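Long-range contacts in chitinase (Thermococcus chitonophagus, PDB 5XSW), which probably hydrolyses chitin as an endochitinase and is represented here by the C-terminal part of a longer protein, with a glycan bound in its helical domain: residues Arg429-Ala434 and Arg458-His463; Gly125-Ser130 and Tyr435-Gln440; Leu194-Phe199 and Asp452-Leu457; Gly116-Ser121 and Ser130-Asp135. All blocks are in the same frame, centred on the assembly; numbering follows the deposited sequence.

Interaction 1. Residues Arg429-Ala434 and Arg458-His463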
# COMPACT_ATOMS: atom_id res chain seq x y z
N ARG A 429 -36.20 -6.21 -3.72
CA ARG A 429 -37.53 -6.89 -3.70
C ARG A 429 -37.41 -8.41 -3.52
O ARG A 429 -38.08 -9.02 -2.67
CB ARG A 429 -38.33 -6.56 -4.99
CG ARG A 429 -38.86 -5.12 -5.02
CD ARG A 429 -39.90 -4.88 -6.14
NE ARG A 429 -39.32 -4.96 -7.48
CZ ARG A 429 -38.65 -3.97 -8.07
NH1 ARG A 429 -38.48 -2.80 -7.45
NH2 ARG A 429 -38.17 -4.14 -9.29
N ASP A 430 -36.53 -9.05 -4.32
CA ASP A 430 -36.28 -10.49 -4.15
C ASP A 430 -35.76 -10.86 -2.76
O ASP A 430 -36.19 -11.84 -2.17
CB ASP A 430 -35.28 -10.98 -5.19
CG ASP A 430 -35.89 -11.16 -6.58
OD1 ASP A 430 -37.14 -10.99 -6.77
OD2 ASP A 430 -35.10 -11.49 -7.50
N VAL A 431 -34.81 -10.06 -2.25
CA VAL A 431 -34.26 -10.33 -0.90
C VAL A 431 -35.35 -10.24 0.14
O VAL A 431 -35.48 -11.07 1.05
CB VAL A 431 -33.11 -9.32 -0.57
CG1 VAL A 431 -32.77 -9.32 0.94
CG2 VAL A 431 -31.86 -9.62 -1.46
N LYS A 432 -36.16 -9.17 0.05
CA LYS A 432 -37.27 -9.04 1.02
C LYS A 432 -38.29 -10.18 0.92
O LYS A 432 -38.77 -10.74 1.96
CB LYS A 432 -38.00 -7.70 0.85
CG LYS A 432 -39.10 -7.53 1.93
CD LYS A 432 -39.53 -6.13 2.09
CE LYS A 432 -40.38 -5.98 3.37
NZ LYS A 432 -40.58 -4.51 3.61
N ARG A 433 -38.62 -10.55 -0.32
CA ARG A 433 -39.54 -11.70 -0.50
C ARG A 433 -38.94 -12.96 0.08
O ARG A 433 -39.62 -13.73 0.77
CB ARG A 433 -39.89 -11.92 -1.99
CG ARG A 433 -40.89 -13.08 -2.18
CD ARG A 433 -41.34 -13.22 -3.63
NE ARG A 433 -42.17 -14.42 -3.84
CZ ARG A 433 -43.50 -14.45 -3.71
NH1 ARG A 433 -44.16 -13.35 -3.37
NH2 ARG A 433 -44.16 -15.58 -3.92
N ALA A 434 -37.64 -13.18 -0.16
CA ALA A 434 -37.03 -14.38 0.42
C ALA A 434 -37.03 -14.32 1.95
O ALA A 434 -37.27 -15.32 2.66
CB ALA A 434 -35.54 -14.55 -0.15
N ARG A 458 -27.45 -15.57 -1.54
CA ARG A 458 -27.52 -16.16 -2.89
C ARG A 458 -28.61 -15.52 -3.70
O ARG A 458 -28.43 -15.21 -4.89
CB ARG A 458 -27.75 -17.69 -2.79
CG ARG A 458 -26.47 -18.38 -2.37
CD ARG A 458 -26.57 -19.86 -2.12
NE ARG A 458 -25.33 -20.28 -1.48
CZ ARG A 458 -25.21 -21.32 -0.68
NH1 ARG A 458 -26.26 -22.09 -0.43
NH2 ARG A 458 -24.06 -21.57 -0.09
N VAL A 459 -29.75 -15.26 -3.04
CA VAL A 459 -30.81 -14.51 -3.71
C VAL A 459 -30.31 -13.17 -4.14
O VAL A 459 -30.47 -12.79 -5.31
CB VAL A 459 -32.02 -14.36 -2.82
CG1 VAL A 459 -32.96 -13.31 -3.37
CG2 VAL A 459 -32.70 -15.73 -2.72
N ALA A 460 -29.65 -12.45 -3.23
CA ALA A 460 -29.10 -11.15 -3.65
C ALA A 460 -28.12 -11.30 -4.80
O ALA A 460 -28.13 -10.51 -5.76
CB ALA A 460 -28.39 -10.44 -2.44
N MET A 461 -27.24 -12.31 -4.69
CA MET A 461 -26.15 -12.42 -5.67
C MET A 461 -26.57 -12.88 -7.06
O MET A 461 -25.82 -12.70 -8.04
CB MET A 461 -25.04 -13.37 -5.13
CG MET A 461 -24.35 -12.69 -3.90
SD MET A 461 -23.14 -13.76 -3.11
CE MET A 461 -21.77 -13.63 -4.26
N LYS A 462 -27.78 -13.44 -7.15
CA LYS A 462 -28.36 -13.73 -8.47
C LYS A 462 -28.42 -12.44 -9.26
O LYS A 462 -28.41 -12.47 -10.47
CB LYS A 462 -29.78 -14.32 -8.33
CG LYS A 462 -29.84 -15.77 -7.84
CD LYS A 462 -29.44 -16.69 -9.08
CE LYS A 462 -29.51 -18.19 -8.79
NZ LYS A 462 -28.95 -19.00 -9.95
N HIS A 463 -28.50 -11.30 -8.61
CA HIS A 463 -28.53 -10.03 -9.31
C HIS A 463 -27.18 -9.34 -9.48
O HIS A 463 -27.09 -8.29 -10.03
CB HIS A 463 -29.50 -9.06 -8.65
CG HIS A 463 -30.89 -9.56 -8.58
ND1 HIS A 463 -31.90 -9.07 -9.38
CD2 HIS A 463 -31.46 -10.50 -7.80
CE1 HIS A 463 -33.02 -9.70 -9.09
NE2 HIS A 463 -32.78 -10.57 -8.14
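D430 and H463 cross at about a right angle, the histidine turning the edge of its ring to the aspartate carboxylate. NE2 of H463 donates to OD2 of D430 over 2.6 Å, in a bond bent to 145° at the hydrogen. The acceptor lies nearly in the imidazole plane; on the aspartate, however, the donor comes to the anti side of OD2 and stands 33° out of the carboxylate plane. OD1 accepts from the backbone N of G125, and the two oxygens of this buried acid thus have separate donors. With an alanine in place of H463, OD2 would probably lose this donor, and the carboxylate, still bonded through OD1, would be freer to turn.

Beside the polar pair V459 spans one helical turn of its neighbour. Its CG1, anti to the backbone N (chi1 166°), lies 3.8 Å from CB of D430, and its CG2 meets CB of A434 at 4.0 Å. V431 packs beyond it, CG2 resting 3.7 Å from CB of A460. The small alanine suits a close approach here, with the CA atoms of V431 and A460 5.9 Å apart. F406 of helix 399-412 touches both residues. The arrangement is that of an antiparallel helical hairpin, helices 421-439 and 449-461 packed through small aliphatic side chains and joined by a His-carboxylate hydrogen bond from the loop that follows.

Interaction 2. Residues Gly125-Ser130 and Tyr435-Gln440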
# COMPACT_ATOMS: atom_id res chain seq x y z
N GLY A 125 -38.58 -12.45 -8.85
CA GLY A 125 -39.99 -12.11 -8.76
C GLY A 125 -40.77 -13.06 -7.89
O GLY A 125 -40.57 -13.17 -6.69
N ASN A 126 -41.69 -13.79 -8.49
CA ASN A 126 -42.64 -14.50 -7.66
C ASN A 126 -42.24 -15.94 -7.41
O ASN A 126 -43.05 -16.84 -7.55
CB ASN A 126 -44.05 -14.40 -8.26
CG ASN A 126 -44.65 -12.99 -8.11
OD1 ASN A 126 -44.38 -12.27 -7.12
ND2 ASN A 126 -45.46 -12.58 -9.08
N PHE A 127 -41.00 -16.14 -6.97
CA PHE A 127 -40.59 -17.45 -6.51
C PHE A 127 -41.30 -17.84 -5.22
O PHE A 127 -41.83 -17.00 -4.49
CB PHE A 127 -39.06 -17.52 -6.28
CG PHE A 127 -38.54 -16.42 -5.36
CD1 PHE A 127 -38.48 -16.61 -3.99
CD2 PHE A 127 -38.10 -15.20 -5.89
CE1 PHE A 127 -37.98 -15.59 -3.14
CE2 PHE A 127 -37.61 -14.19 -5.05
CZ PHE A 127 -37.56 -14.39 -3.69
N THR A 128 -41.25 -19.13 -4.90
CA THR A 128 -41.91 -19.66 -3.71
C THR A 128 -40.93 -20.29 -2.75
O THR A 128 -39.75 -20.39 -3.06
CB THR A 128 -42.95 -20.76 -4.12
OG1 THR A 128 -42.23 -21.93 -4.51
CG2 THR A 128 -43.79 -20.30 -5.30
N LEU A 129 -41.41 -20.79 -1.61
CA LEU A 129 -40.52 -21.34 -0.59
C LEU A 129 -39.69 -22.51 -1.11
O LEU A 129 -38.51 -22.68 -0.74
CB LEU A 129 -41.32 -21.77 0.64
CG LEU A 129 -40.59 -22.30 1.87
CD1 LEU A 129 -39.62 -21.19 2.36
CD2 LEU A 129 -41.54 -22.69 2.99
N SER A 130 -40.32 -23.32 -1.96
CA SER A 130 -39.65 -24.47 -2.58
C SER A 130 -38.59 -24.04 -3.56
O SER A 130 -37.71 -24.80 -3.86
CB SER A 130 -40.67 -25.37 -3.33
OG SER A 130 -41.63 -25.83 -2.42
N TYR A 435 -36.69 -13.15 2.48
CA TYR A 435 -36.76 -12.98 3.94
C TYR A 435 -38.19 -13.36 4.49
O TYR A 435 -38.36 -14.14 5.45
CB TYR A 435 -36.40 -11.54 4.30
CG TYR A 435 -36.75 -11.22 5.71
CD1 TYR A 435 -35.82 -11.45 6.74
CD2 TYR A 435 -38.03 -10.73 6.05
CE1 TYR A 435 -36.14 -11.20 8.06
CE2 TYR A 435 -38.37 -10.50 7.37
CZ TYR A 435 -37.42 -10.73 8.36
OH TYR A 435 -37.72 -10.48 9.68
N ASP A 436 -39.20 -12.79 3.85
CA ASP A 436 -40.62 -13.05 4.25
C ASP A 436 -40.93 -14.55 4.24
O ASP A 436 -41.40 -15.09 5.24
CB ASP A 436 -41.57 -12.27 3.33
CG ASP A 436 -41.54 -10.78 3.58
OD1 ASP A 436 -41.21 -10.42 4.74
OD2 ASP A 436 -41.83 -9.99 2.65
N LEU A 437 -40.59 -15.26 3.15
CA LEU A 437 -40.88 -16.69 3.12
C LEU A 437 -40.11 -17.49 4.13
O LEU A 437 -40.62 -18.45 4.75
CB LEU A 437 -40.62 -17.27 1.71
CG LEU A 437 -41.47 -16.54 0.65
CD1 LEU A 437 -41.12 -16.93 -0.82
CD2 LEU A 437 -42.98 -16.78 0.95
N LEU A 438 -38.84 -17.15 4.29
CA LEU A 438 -38.01 -17.91 5.23
C LEU A 438 -38.37 -17.60 6.65
O LEU A 438 -38.22 -18.45 7.53
CB LEU A 438 -36.50 -17.62 4.99
CG LEU A 438 -35.98 -18.13 3.64
CD1 LEU A 438 -34.49 -17.67 3.39
CD2 LEU A 438 -36.08 -19.66 3.54
N SER A 439 -38.88 -16.40 6.89
CA SER A 439 -39.24 -16.05 8.30
C SER A 439 -40.35 -16.93 8.88
O SER A 439 -40.42 -17.13 10.09
CB SER A 439 -39.67 -14.59 8.42
OG SER A 439 -40.88 -14.27 7.70
N GLN A 440 -41.20 -17.49 8.01
CA GLN A 440 -42.42 -18.22 8.46
C GLN A 440 -42.03 -19.40 9.33
O GLN A 440 -42.65 -19.65 10.35
CB GLN A 440 -43.26 -18.65 7.24
CG GLN A 440 -43.88 -17.43 6.51
CD GLN A 440 -44.87 -16.69 7.37
OE1 GLN A 440 -45.60 -17.29 8.18
NE2 GLN A 440 -44.91 -15.35 7.22
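This is loop-on-helix packing: F127 and L129, in the long loop between strand 98-104 and helix 136-139, close over L437 and L438 near the C-terminal end of helix 421-439. L437 points at the loop and pushes one methyl into it. CD1 of L437 lies 3.7 Å from O of F127 and 3.9 Å from C of T128, and so rests on backbone as much as on side chain. The same methyl approaches the F127 ring obliquely, 4.1 Å from CE1. F127 holds CG between its backbone N and carbonyl carbon (chi1 54°), the crowded position, and the ring also touches A434 and L132 and meets that of W122.

L129 works from the other end of the loop segment. With CG anti to the backbone N (chi1 -177°), its CD1 settles among three groups of the helix: the carbonyl O of L437 at 3.8 Å, CB of L437 at 4.1 Å and CD2 of L438 at 4.0 Å. L438 is the more deeply buried of the two helix leucines, covered further by I447 and I133.

The two segments thus meet through van der Waals packing, part of it methyl against carbonyl oxygen. A directional bond comes from the preceding turn of the same helix, where R433 NE donates to the carbonyl O of F127.

Interaction 3. Residues Leu194-Phe199 and Asp452-Leu457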
# COMPACT_ATOMS: atom_id res chain seq x y z
N LEU A 194 -20.71 -12.93 4.10
CA LEU A 194 -20.56 -12.47 2.73
C LEU A 194 -19.13 -12.79 2.26
O LEU A 194 -18.95 -13.14 1.10
CB LEU A 194 -20.84 -10.95 2.58
CG LEU A 194 -20.58 -10.35 1.18
CD1 LEU A 194 -21.42 -11.14 0.12
CD2 LEU A 194 -20.92 -8.85 1.11
N ALA A 195 -18.14 -12.64 3.14
CA ALA A 195 -16.77 -13.02 2.74
C ALA A 195 -16.72 -14.50 2.32
O ALA A 195 -16.03 -14.88 1.41
CB ALA A 195 -15.76 -12.77 3.93
N TYR A 196 -17.43 -15.33 3.09
CA TYR A 196 -17.52 -16.78 2.83
C TYR A 196 -18.18 -17.03 1.47
O TYR A 196 -17.62 -17.66 0.62
CB TYR A 196 -18.36 -17.40 3.95
CG TYR A 196 -18.60 -18.90 3.91
CD1 TYR A 196 -17.68 -19.77 3.32
CD2 TYR A 196 -19.73 -19.45 4.52
CE1 TYR A 196 -17.90 -21.16 3.33
CE2 TYR A 196 -19.96 -20.82 4.52
CZ TYR A 196 -19.05 -21.66 3.91
OH TYR A 196 -19.28 -23.03 3.95
N GLU A 197 -19.38 -16.51 1.27
CA GLU A 197 -20.12 -16.81 0.04
C GLU A 197 -19.47 -16.16 -1.18
O GLU A 197 -19.42 -16.74 -2.28
CB GLU A 197 -21.63 -16.38 0.20
CG GLU A 197 -22.52 -16.82 -1.02
CD GLU A 197 -22.60 -18.35 -1.21
OE1 GLU A 197 -22.42 -19.15 -0.23
OE2 GLU A 197 -22.88 -18.77 -2.35
N TRP A 198 -18.98 -14.95 -1.02
CA TRP A 198 -18.35 -14.25 -2.13
C TRP A 198 -16.95 -14.80 -2.45
O TRP A 198 -16.68 -15.15 -3.61
CB TRP A 198 -18.26 -12.73 -1.80
CG TRP A 198 -18.07 -11.83 -2.99
CD1 TRP A 198 -17.82 -12.19 -4.31
CD2 TRP A 198 -18.10 -10.41 -2.96
NE1 TRP A 198 -17.73 -11.05 -5.08
CE2 TRP A 198 -17.91 -9.95 -4.28
CE3 TRP A 198 -18.32 -9.47 -1.94
CZ2 TRP A 198 -17.89 -8.59 -4.60
CZ3 TRP A 198 -18.32 -8.14 -2.27
CH2 TRP A 198 -18.09 -7.71 -3.59
N PHE A 199 -16.06 -14.92 -1.45
CA PHE A 199 -14.63 -15.24 -1.77
C PHE A 199 -14.23 -16.63 -1.29
O PHE A 199 -13.08 -17.02 -1.44
CB PHE A 199 -13.67 -14.15 -1.16
CG PHE A 199 -13.96 -12.76 -1.71
CD1 PHE A 199 -13.64 -12.46 -3.02
CD2 PHE A 199 -14.59 -11.78 -0.91
CE1 PHE A 199 -13.98 -11.20 -3.57
CE2 PHE A 199 -14.88 -10.53 -1.44
CZ PHE A 199 -14.61 -10.26 -2.79
N ASP A 452 -30.52 -19.47 7.53
CA ASP A 452 -31.08 -18.75 6.40
C ASP A 452 -30.15 -17.77 5.68
O ASP A 452 -30.43 -17.38 4.54
CB ASP A 452 -32.29 -17.94 6.86
CG ASP A 452 -33.39 -18.82 7.42
OD1 ASP A 452 -33.73 -19.84 6.75
OD2 ASP A 452 -33.89 -18.51 8.51
N PHE A 453 -29.14 -17.24 6.35
CA PHE A 453 -28.51 -16.07 5.73
C PHE A 453 -27.73 -16.38 4.42
O PHE A 453 -27.68 -15.55 3.52
CB PHE A 453 -27.59 -15.30 6.75
CG PHE A 453 -27.18 -13.93 6.24
CD1 PHE A 453 -28.12 -12.96 6.00
CD2 PHE A 453 -25.83 -13.64 5.98
CE1 PHE A 453 -27.77 -11.69 5.48
CE2 PHE A 453 -25.44 -12.39 5.48
CZ PHE A 453 -26.40 -11.41 5.22
N LEU A 454 -27.14 -17.58 4.29
CA LEU A 454 -26.50 -17.87 3.00
C LEU A 454 -27.51 -17.87 1.85
O LEU A 454 -27.19 -17.44 0.73
CB LEU A 454 -25.80 -19.24 3.01
CG LEU A 454 -24.47 -19.29 3.78
CD1 LEU A 454 -23.83 -20.72 3.68
CD2 LEU A 454 -23.51 -18.20 3.18
N THR A 455 -28.73 -18.32 2.13
CA THR A 455 -29.76 -18.34 1.06
C THR A 455 -30.15 -16.90 0.68
O THR A 455 -30.27 -16.55 -0.50
CB THR A 455 -30.97 -19.21 1.52
OG1 THR A 455 -30.54 -20.57 1.64
CG2 THR A 455 -32.10 -19.16 0.43
N ILE A 456 -30.25 -16.02 1.69
CA ILE A 456 -30.49 -14.60 1.44
C ILE A 456 -29.38 -14.00 0.58
O ILE A 456 -29.63 -13.27 -0.42
CB ILE A 456 -30.58 -13.79 2.76
CG1 ILE A 456 -31.81 -14.19 3.61
CG2 ILE A 456 -30.49 -12.27 2.43
CD1 ILE A 456 -33.20 -13.74 2.98
N LEU A 457 -28.14 -14.28 0.95
CA LEU A 457 -27.01 -13.82 0.11
C LEU A 457 -27.08 -14.31 -1.37
O LEU A 457 -26.82 -13.54 -2.32
CB LEU A 457 -25.67 -14.26 0.72
CG LEU A 457 -25.26 -13.50 2.03
CD1 LEU A 457 -23.92 -14.03 2.61
CD2 LEU A 457 -25.19 -11.97 1.77
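L457 and L454 of helix 449-461 lie against L194, Y196 and E197 of helix 186-199. The short segments cross at -49° with their axes 10.3 Å apart, close to the -50° class of ridges-into-grooves packing. L457 points across the interface, its CD1 lying 3.7 Å from the CA of L194 and thus against the backbone itself. The other methyl, CD2, meets CD1 of L194 at 4.2 Å. One turn earlier, L454 divides its branches: CD1 reaches CE2 of Y196 at 4.0 Å, the two side chains crossing at about a right angle, and CD2 lies against CB of E197, also at 4.0 Å.

Around this first shell, F405 of helix 399-412 packs on both L194 and L457, and I162 covers L454. The Y196 side chain also touches I115, M153 and P156 from loops.

E197 is the polar member of an otherwise apolar contact. Its chain bends at chi2 (62°), which turns CD toward R458. That residue, right after this segment of helix 449-461, forms a salt bridge through NH2 to OE1, which would probably offset the cost of burying the acid. The same OE1 lies 3.7 Å from CD2 of L454, a methyl set directly against a charged oxygen.

Interaction 4. Residues Gly116-Ser121 and Ser130-Asp135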
# COMPACT_ATOMS: atom_id res chain seq x y z
N GLY A 116 -22.80 -23.81 -2.14
CA GLY A 116 -24.16 -24.32 -2.35
C GLY A 116 -24.83 -23.48 -3.43
O GLY A 116 -24.28 -22.47 -3.84
N GLU A 117 -26.01 -23.87 -3.88
CA GLU A 117 -26.69 -23.15 -4.96
C GLU A 117 -28.19 -23.14 -4.70
O GLU A 117 -28.68 -24.06 -4.06
CB GLU A 117 -26.42 -23.83 -6.31
CG GLU A 117 -24.99 -23.78 -6.78
CD GLU A 117 -24.85 -24.31 -8.20
OE1 GLU A 117 -25.82 -24.94 -8.69
OE2 GLU A 117 -23.80 -24.10 -8.83
N LEU A 118 -28.87 -22.09 -5.13
CA LEU A 118 -30.32 -22.01 -5.02
C LEU A 118 -30.89 -23.09 -5.92
O LEU A 118 -30.27 -23.42 -6.94
CB LEU A 118 -30.84 -20.65 -5.46
CG LEU A 118 -30.56 -19.47 -4.53
CD1 LEU A 118 -30.87 -18.14 -5.18
CD2 LEU A 118 -31.37 -19.64 -3.26
N PRO A 119 -32.07 -23.63 -5.58
CA PRO A 119 -32.72 -24.58 -6.50
C PRO A 119 -32.77 -24.04 -7.91
O PRO A 119 -32.96 -22.83 -8.16
CB PRO A 119 -34.12 -24.73 -5.90
CG PRO A 119 -33.88 -24.62 -4.41
CD PRO A 119 -32.79 -23.54 -4.29
N ALA A 120 -32.55 -24.94 -8.86
CA ALA A 120 -32.60 -24.58 -10.27
C ALA A 120 -33.95 -23.95 -10.68
O ALA A 120 -34.02 -23.12 -11.60
CB ALA A 120 -32.30 -25.83 -11.13
N SER A 121 -35.02 -24.31 -9.97
CA SER A 121 -36.29 -23.64 -10.27
C SER A 121 -36.39 -22.16 -9.87
O SER A 121 -37.31 -21.45 -10.34
CB SER A 121 -37.43 -24.40 -9.60
OG SER A 121 -37.26 -24.41 -8.21
N SER A 130 -40.32 -23.32 -1.96
CA SER A 130 -39.65 -24.47 -2.58
C SER A 130 -38.59 -24.04 -3.56
O SER A 130 -37.71 -24.80 -3.86
CB SER A 130 -40.67 -25.37 -3.33
OG SER A 130 -41.63 -25.83 -2.42
N ASP A 131 -38.72 -22.84 -4.11
CA ASP A 131 -37.71 -22.32 -4.98
C ASP A 131 -36.44 -21.90 -4.15
O ASP A 131 -35.40 -21.62 -4.72
CB ASP A 131 -38.21 -21.12 -5.77
CG ASP A 131 -39.25 -21.51 -6.81
OD1 ASP A 131 -39.17 -22.65 -7.28
OD2 ASP A 131 -40.12 -20.67 -7.16
N LEU A 132 -36.58 -21.87 -2.83
CA LEU A 132 -35.47 -21.47 -1.96
C LEU A 132 -34.86 -22.65 -1.28
O LEU A 132 -33.67 -22.68 -1.10
CB LEU A 132 -35.93 -20.45 -0.87
CG LEU A 132 -36.43 -19.11 -1.38
CD1 LEU A 132 -37.07 -18.27 -0.24
CD2 LEU A 132 -35.32 -18.28 -2.06
N ILE A 133 -35.67 -23.59 -0.82
CA ILE A 133 -35.18 -24.69 -0.00
C ILE A 133 -35.35 -26.02 -0.73
O ILE A 133 -36.46 -26.51 -0.92
CB ILE A 133 -35.89 -24.75 1.34
CG1 ILE A 133 -35.74 -23.40 2.10
CG2 ILE A 133 -35.40 -25.95 2.15
CD1 ILE A 133 -36.21 -23.45 3.56
N ALA A 134 -34.24 -26.60 -1.16
CA ALA A 134 -34.28 -27.84 -1.94
C ALA A 134 -34.72 -28.98 -1.06
O ALA A 134 -35.50 -29.83 -1.45
CB ALA A 134 -32.90 -28.13 -2.55
N ASP A 135 -34.19 -29.01 0.16
CA ASP A 135 -34.34 -30.18 0.99
C ASP A 135 -34.46 -29.75 2.44
O ASP A 135 -33.47 -29.66 3.18
CB ASP A 135 -33.16 -31.12 0.73
CG ASP A 135 -33.09 -32.31 1.70
OD1 ASP A 135 -33.98 -32.51 2.53
OD2 ASP A 135 -32.09 -33.07 1.59
O HOH W 1 -39.08 -19.40 -9.20
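P119 and D131 meet ring to backbone, where the loop between strand 98-104 and helix 136-139 folds back on itself. The pyrrolidine lies over two successive carbonyls: its CD is 3.3 Å from O of D131 and 3.4 Å from O of L132. CG of the same ring, puckered C-gamma exo, touches CB of A134 at 4.1 Å. L118 continues the apolar side, its CD2 4.3 Å from CD2 of L132, and both leucines also pack on V459.

S121 places OG between its backbone N and carbonyl carbon (chi1 61°) and donates to OD1 of D131 over 2.8 Å, on the anti side and 27° out of the carboxylate plane. With CG anti to its own carbonyl carbon (chi1 -69°), D131 brings CG toward S121. Its OD2 receives a water at 2.6 Å that also donates to the carbonyl O of S121 at 2.9 Å, and OD2 accepts from the backbone N of T128. An alanine at D131 would probably leave the S121 hydroxyl and the T128 N-H without their acceptor.

One carboxylate thus gathers three donors, whereas the buried D131 carbonyl O has no hydrogen-bond partner in the model and packs against CB, CG and CD of P119.

Overall arrangement
Interactions 1 and 2 share helix 421-439, with centres 10 Å apart, while helix 449-461 is common to interactions 1 and 3, whose centres are 11 Å apart; that helix is thus packed between two others. The first pair also touches through D430 O and F127 CZ (3.3 Å), the second through A434 CB and I456 CD1 (4.0 Å). Interaction 4 folds the loop that also supplies interaction 2 and places L132 CD2 3.7 Å from V459 CG2. Interactions 2 and 3 lie farthest apart, about 17 Å between centres. None of the four includes a residue of the glycan pocket; helix 186-199 of interaction 3 precedes helix 203-214, whose K212, E213 and N214 line it.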